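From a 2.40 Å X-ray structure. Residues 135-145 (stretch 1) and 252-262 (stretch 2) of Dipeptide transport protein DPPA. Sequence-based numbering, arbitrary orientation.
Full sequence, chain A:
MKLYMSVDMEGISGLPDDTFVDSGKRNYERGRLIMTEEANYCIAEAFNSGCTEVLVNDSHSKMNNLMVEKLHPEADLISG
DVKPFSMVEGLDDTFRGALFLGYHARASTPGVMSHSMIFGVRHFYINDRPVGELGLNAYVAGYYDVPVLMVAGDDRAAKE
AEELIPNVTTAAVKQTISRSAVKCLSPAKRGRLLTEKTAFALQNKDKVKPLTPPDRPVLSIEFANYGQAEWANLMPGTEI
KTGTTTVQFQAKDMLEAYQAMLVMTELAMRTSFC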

# COMPACT_ATOMS: atom_id res chain seq x y z
N GLY A 135 -32.54 -24.87 -8.25
CA GLY A 135 -33.80 -24.90 -8.96
C GLY A 135 -33.70 -24.37 -10.36
O GLY A 135 -34.15 -25.02 -11.30
N LEU A 136 -33.13 -23.18 -10.53
CA LEU A 136 -33.00 -22.61 -11.86
C LEU A 136 -32.23 -23.55 -12.79
O LEU A 136 -32.64 -23.75 -13.93
CB LEU A 136 -32.29 -21.26 -11.81
CG LEU A 136 -33.08 -20.04 -11.35
CD1 LEU A 136 -32.19 -18.79 -11.47
CD2 LEU A 136 -34.34 -19.87 -12.20
N ASN A 137 -31.13 -24.12 -12.31
CA ASN A 137 -30.35 -25.01 -13.16
C ASN A 137 -31.13 -26.28 -13.50
O ASN A 137 -31.01 -26.82 -14.61
CB ASN A 137 -29.00 -25.35 -12.51
CG ASN A 137 -28.15 -24.12 -12.22
OD1 ASN A 137 -28.37 -23.04 -12.79
ND2 ASN A 137 -27.18 -24.27 -11.34
N ALA A 138 -31.95 -26.75 -12.55
CA ALA A 138 -32.74 -27.94 -12.78
C ALA A 138 -33.78 -27.64 -13.86
O ALA A 138 -34.02 -28.46 -14.75
CB ALA A 138 -33.43 -28.38 -11.49
N TYR A 139 -34.37 -26.44 -13.79
CA TYR A 139 -35.36 -26.04 -14.78
C TYR A 139 -34.75 -25.94 -16.18
O TYR A 139 -35.41 -26.30 -17.16
CB TYR A 139 -35.99 -24.70 -14.39
CG TYR A 139 -37.19 -24.83 -13.48
CD1 TYR A 139 -37.36 -23.97 -12.40
CD2 TYR A 139 -38.17 -25.80 -13.71
CE1 TYR A 139 -38.46 -24.08 -11.56
CE2 TYR A 139 -39.28 -25.92 -12.87
CZ TYR A 139 -39.41 -25.05 -11.80
OH TYR A 139 -40.51 -25.15 -10.96
N VAL A 140 -33.52 -25.45 -16.27
CA VAL A 140 -32.88 -25.35 -17.59
C VAL A 140 -32.61 -26.77 -18.08
O VAL A 140 -32.70 -27.04 -19.26
CB VAL A 140 -31.56 -24.55 -17.53
CG1 VAL A 140 -30.87 -24.62 -18.89
CG2 VAL A 140 -31.84 -23.11 -17.15
N ALA A 141 -32.27 -27.66 -17.16
CA ALA A 141 -32.03 -29.04 -17.53
C ALA A 141 -33.35 -29.62 -18.05
O ALA A 141 -33.37 -30.38 -19.02
CB ALA A 141 -31.55 -29.83 -16.31
N GLY A 142 -34.44 -29.23 -17.40
CA GLY A 142 -35.76 -29.70 -17.80
C GLY A 142 -36.13 -29.28 -19.21
O GLY A 142 -36.75 -30.03 -19.95
N TYR A 143 -35.74 -28.06 -19.57
CA TYR A 143 -36.02 -27.54 -20.90
C TYR A 143 -35.48 -28.49 -21.96
O TYR A 143 -36.05 -28.60 -23.04
CB TYR A 143 -35.36 -26.17 -21.08
CG TYR A 143 -35.62 -25.56 -22.43
CD1 TYR A 143 -36.79 -24.86 -22.69
CD2 TYR A 143 -34.69 -25.71 -23.47
CE1 TYR A 143 -37.04 -24.32 -23.95
CE2 TYR A 143 -34.93 -25.18 -24.74
CZ TYR A 143 -36.11 -24.48 -24.97
OH TYR A 143 -36.36 -23.94 -26.22
N TYR A 144 -34.37 -29.15 -21.66
CA TYR A 144 -33.76 -30.08 -22.60
C TYR A 144 -34.17 -31.52 -22.31
O TYR A 144 -33.61 -32.45 -22.87
CB TYR A 144 -32.23 -29.98 -22.57
CG TYR A 144 -31.69 -28.65 -23.08
CD1 TYR A 144 -31.31 -27.64 -22.19
CD2 TYR A 144 -31.56 -28.41 -24.45
CE1 TYR A 144 -30.81 -26.42 -22.66
CE2 TYR A 144 -31.06 -27.20 -24.92
CZ TYR A 144 -30.69 -26.22 -24.02
OH TYR A 144 -30.19 -25.03 -24.49
N ASP A 145 -35.16 -31.68 -21.43
CA ASP A 145 -35.64 -33.00 -21.04
C ASP A 145 -34.57 -33.85 -20.41
O ASP A 145 -34.56 -35.07 -20.57
CB ASP A 145 -36.23 -33.73 -22.25
CG ASP A 145 -37.66 -33.33 -22.50
OD1 ASP A 145 -38.51 -33.66 -21.64
OD2 ASP A 145 -37.93 -32.69 -23.54
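Stretch 2, residues 252-262: KDMLEAYQAML

Met254 is the centre of the contact. Its side chain fits as a knob into a hole formed by Leu136, Tyr139, Val140 and Tyr143, four residues that line one side of the first helix. Met254 CE lies 3.8 Å from Leu136 CD2 and 4.2 Å from Val140 CG2. Met254 SD is 3.8 Å from Tyr139 CB and 5.3 Å from the centroid of the Tyr139 ring, which it approaches obliquely.

The backbone of stretch 2 is extended at Asp253 (phi/psi -161/175°) and helical from Met254 through Leu262, where the helix continues. It packs on the helix of stretch 1, which enters from earlier in the chain. The two run in roughly opposite directions. Their N-to-C directions differ by 150°, the signed crossing angle is -150°, and the axes approach to 9.8 Å. The backbones come near at Val140 and Met254, whose CA atoms are 6.2 Å apart. One turn further along stretch 2, the CA atoms of Leu136 and Tyr258 are 7.4 Å apart. The antiparallel sense explains this register: stretch 2 advances as stretch 1 goes back.

Leu255 packs toward the C-terminal end of stretch 1. Its CA-to-CB bond points sideways, but the end of the side chain comes nearer. Leu255 CG lies over one face of the Tyr143 ring, 3.9 Å from the centroid and 17° off the normal, a CH-pi contact. Leu255 CD1 is 3.6 Å from Tyr143 CE2 and 3.5 Å from Tyr144 OH. Leu255 CD2 is 4.0 Å from Val140 CG1.

Towards the other end, Met261 CG meets Leu136 CD1 at 3.8 Å. Tyr258 has chi1 t, and its CA-to-CB bond points toward stretch 1. Its CD1 is 3.5 Å from Val140 CG2. Leu136 CB lies at the edge of the Tyr258 ring, 4.2 Å from Tyr258 CE1.

The polar edge of the contact has one hydrogen bond. Tyr258 OH donates it to Asn137 OD1 at 3.2 Å. The CA-to-CB bond of Asn137 points away from stretch 2, but the end of the side chain comes nearer; its ND2 is bonded elsewhere in the structure. At the start of stretch 2, Asp253 touches stretch 1 through carbon only: its CB is 4.1 Å from Tyr143 CE1. The carboxylate is engaged within stretch 2. Asp253 OD2 caps the helix by accepting from Glu256 N at 3.2 Å. Lys252 NZ forms a salt bridge with Asp253 OD1 at 3.1 Å; the hydrogen bond within it is weak.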

# COMPACT_ATOMS: atom_id res chain seq x y z
N LYS A 252 -39.93 -15.66 -22.80
CA LYS A 252 -40.52 -16.46 -23.87
C LYS A 252 -40.37 -17.95 -23.57
O LYS A 252 -41.19 -18.75 -23.98
CB LYS A 252 -39.84 -16.14 -25.20
CG LYS A 252 -39.91 -14.68 -25.62
CD LYS A 252 -39.39 -14.46 -27.04
CE LYS A 252 -37.91 -14.86 -27.21
NZ LYS A 252 -37.65 -16.34 -27.07
N ASP A 253 -39.29 -18.29 -22.87
CA ASP A 253 -38.99 -19.66 -22.48
C ASP A 253 -37.99 -19.67 -21.32
O ASP A 253 -37.48 -18.62 -20.92
CB ASP A 253 -38.41 -20.44 -23.65
CG ASP A 253 -37.38 -19.65 -24.41
OD1 ASP A 253 -37.76 -18.86 -25.29
OD2 ASP A 253 -36.18 -19.81 -24.12
N MET A 254 -37.71 -20.86 -20.79
CA MET A 254 -36.78 -20.97 -19.67
C MET A 254 -35.39 -20.44 -20.02
O MET A 254 -34.72 -19.85 -19.18
CB MET A 254 -36.69 -22.43 -19.22
CG MET A 254 -35.99 -22.63 -17.87
SD MET A 254 -36.76 -21.70 -16.53
CE MET A 254 -35.26 -21.11 -15.66
N LEU A 255 -34.96 -20.65 -21.26
CA LEU A 255 -33.65 -20.18 -21.66
C LEU A 255 -33.54 -18.65 -21.59
O LEU A 255 -32.52 -18.12 -21.15
CB LEU A 255 -33.31 -20.66 -23.07
CG LEU A 255 -33.28 -22.18 -23.27
CD1 LEU A 255 -32.58 -22.48 -24.58
CD2 LEU A 255 -32.55 -22.88 -22.12
N GLU A 256 -34.58 -17.94 -22.02
CA GLU A 256 -34.55 -16.49 -21.97
C GLU A 256 -34.65 -16.04 -20.51
O GLU A 256 -34.05 -15.03 -20.10
CB GLU A 256 -35.72 -15.88 -22.77
CG GLU A 256 -35.46 -14.45 -23.19
CD GLU A 256 -36.71 -13.72 -23.66
OE1 GLU A 256 -36.58 -12.76 -24.46
OE2 GLU A 256 -37.83 -14.09 -23.21
N ALA A 257 -35.39 -16.80 -19.72
CA ALA A 257 -35.57 -16.49 -18.31
C ALA A 257 -34.23 -16.61 -17.60
O ALA A 257 -33.91 -15.80 -16.72
CB ALA A 257 -36.58 -17.44 -17.68
N TYR A 258 -33.44 -17.60 -17.99
CA TYR A 258 -32.14 -17.81 -17.36
C TYR A 258 -31.22 -16.64 -17.65
O TYR A 258 -30.61 -16.07 -16.75
CB TYR A 258 -31.51 -19.12 -17.84
CG TYR A 258 -30.35 -19.56 -16.98
CD1 TYR A 258 -30.56 -20.18 -15.75
CD2 TYR A 258 -29.04 -19.33 -17.37
CE1 TYR A 258 -29.50 -20.55 -14.93
CE2 TYR A 258 -27.97 -19.69 -16.56
CZ TYR A 258 -28.21 -20.31 -15.34
OH TYR A 258 -27.15 -20.66 -14.53
N GLN A 259 -31.13 -16.28 -18.92
CA GLN A 259 -30.27 -15.16 -19.30
C GLN A 259 -30.74 -13.84 -18.71
O GLN A 259 -29.93 -12.97 -18.39
CB GLN A 259 -30.17 -15.07 -20.82
CG GLN A 259 -29.29 -16.17 -21.38
CD GLN A 259 -28.89 -15.93 -22.82
OE1 GLN A 259 -27.89 -16.47 -23.30
NE2 GLN A 259 -29.68 -15.13 -23.53
N ALA A 260 -32.05 -13.69 -18.53
CA ALA A 260 -32.57 -12.47 -17.94
C ALA A 260 -32.04 -12.43 -16.50
O ALA A 260 -31.72 -11.36 -15.99
CB ALA A 260 -34.09 -12.48 -17.95
N MET A 261 -31.95 -13.60 -15.87
CA MET A 261 -31.45 -13.68 -14.50
C MET A 261 -29.99 -13.22 -14.47
O MET A 261 -29.60 -12.44 -13.61
CB MET A 261 -31.57 -15.12 -13.98
CG MET A 261 -30.99 -15.36 -12.59
SD MET A 261 -29.20 -15.68 -12.63
CE MET A 261 -29.21 -17.22 -13.54
N LEU A 262 -29.20 -13.70 -15.43
CA LEU A 262 -27.79 -13.33 -15.51
C LEU A 262 -27.60 -11.83 -15.61
O LEU A 262 -26.79 -11.25 -14.88
CB LEU A 262 -27.15 -14.02 -16.70
CG LEU A 262 -27.07 -15.55 -16.61
CD1 LEU A 262 -26.49 -16.11 -17.90
CD2 LEU A 262 -26.20 -15.95 -15.41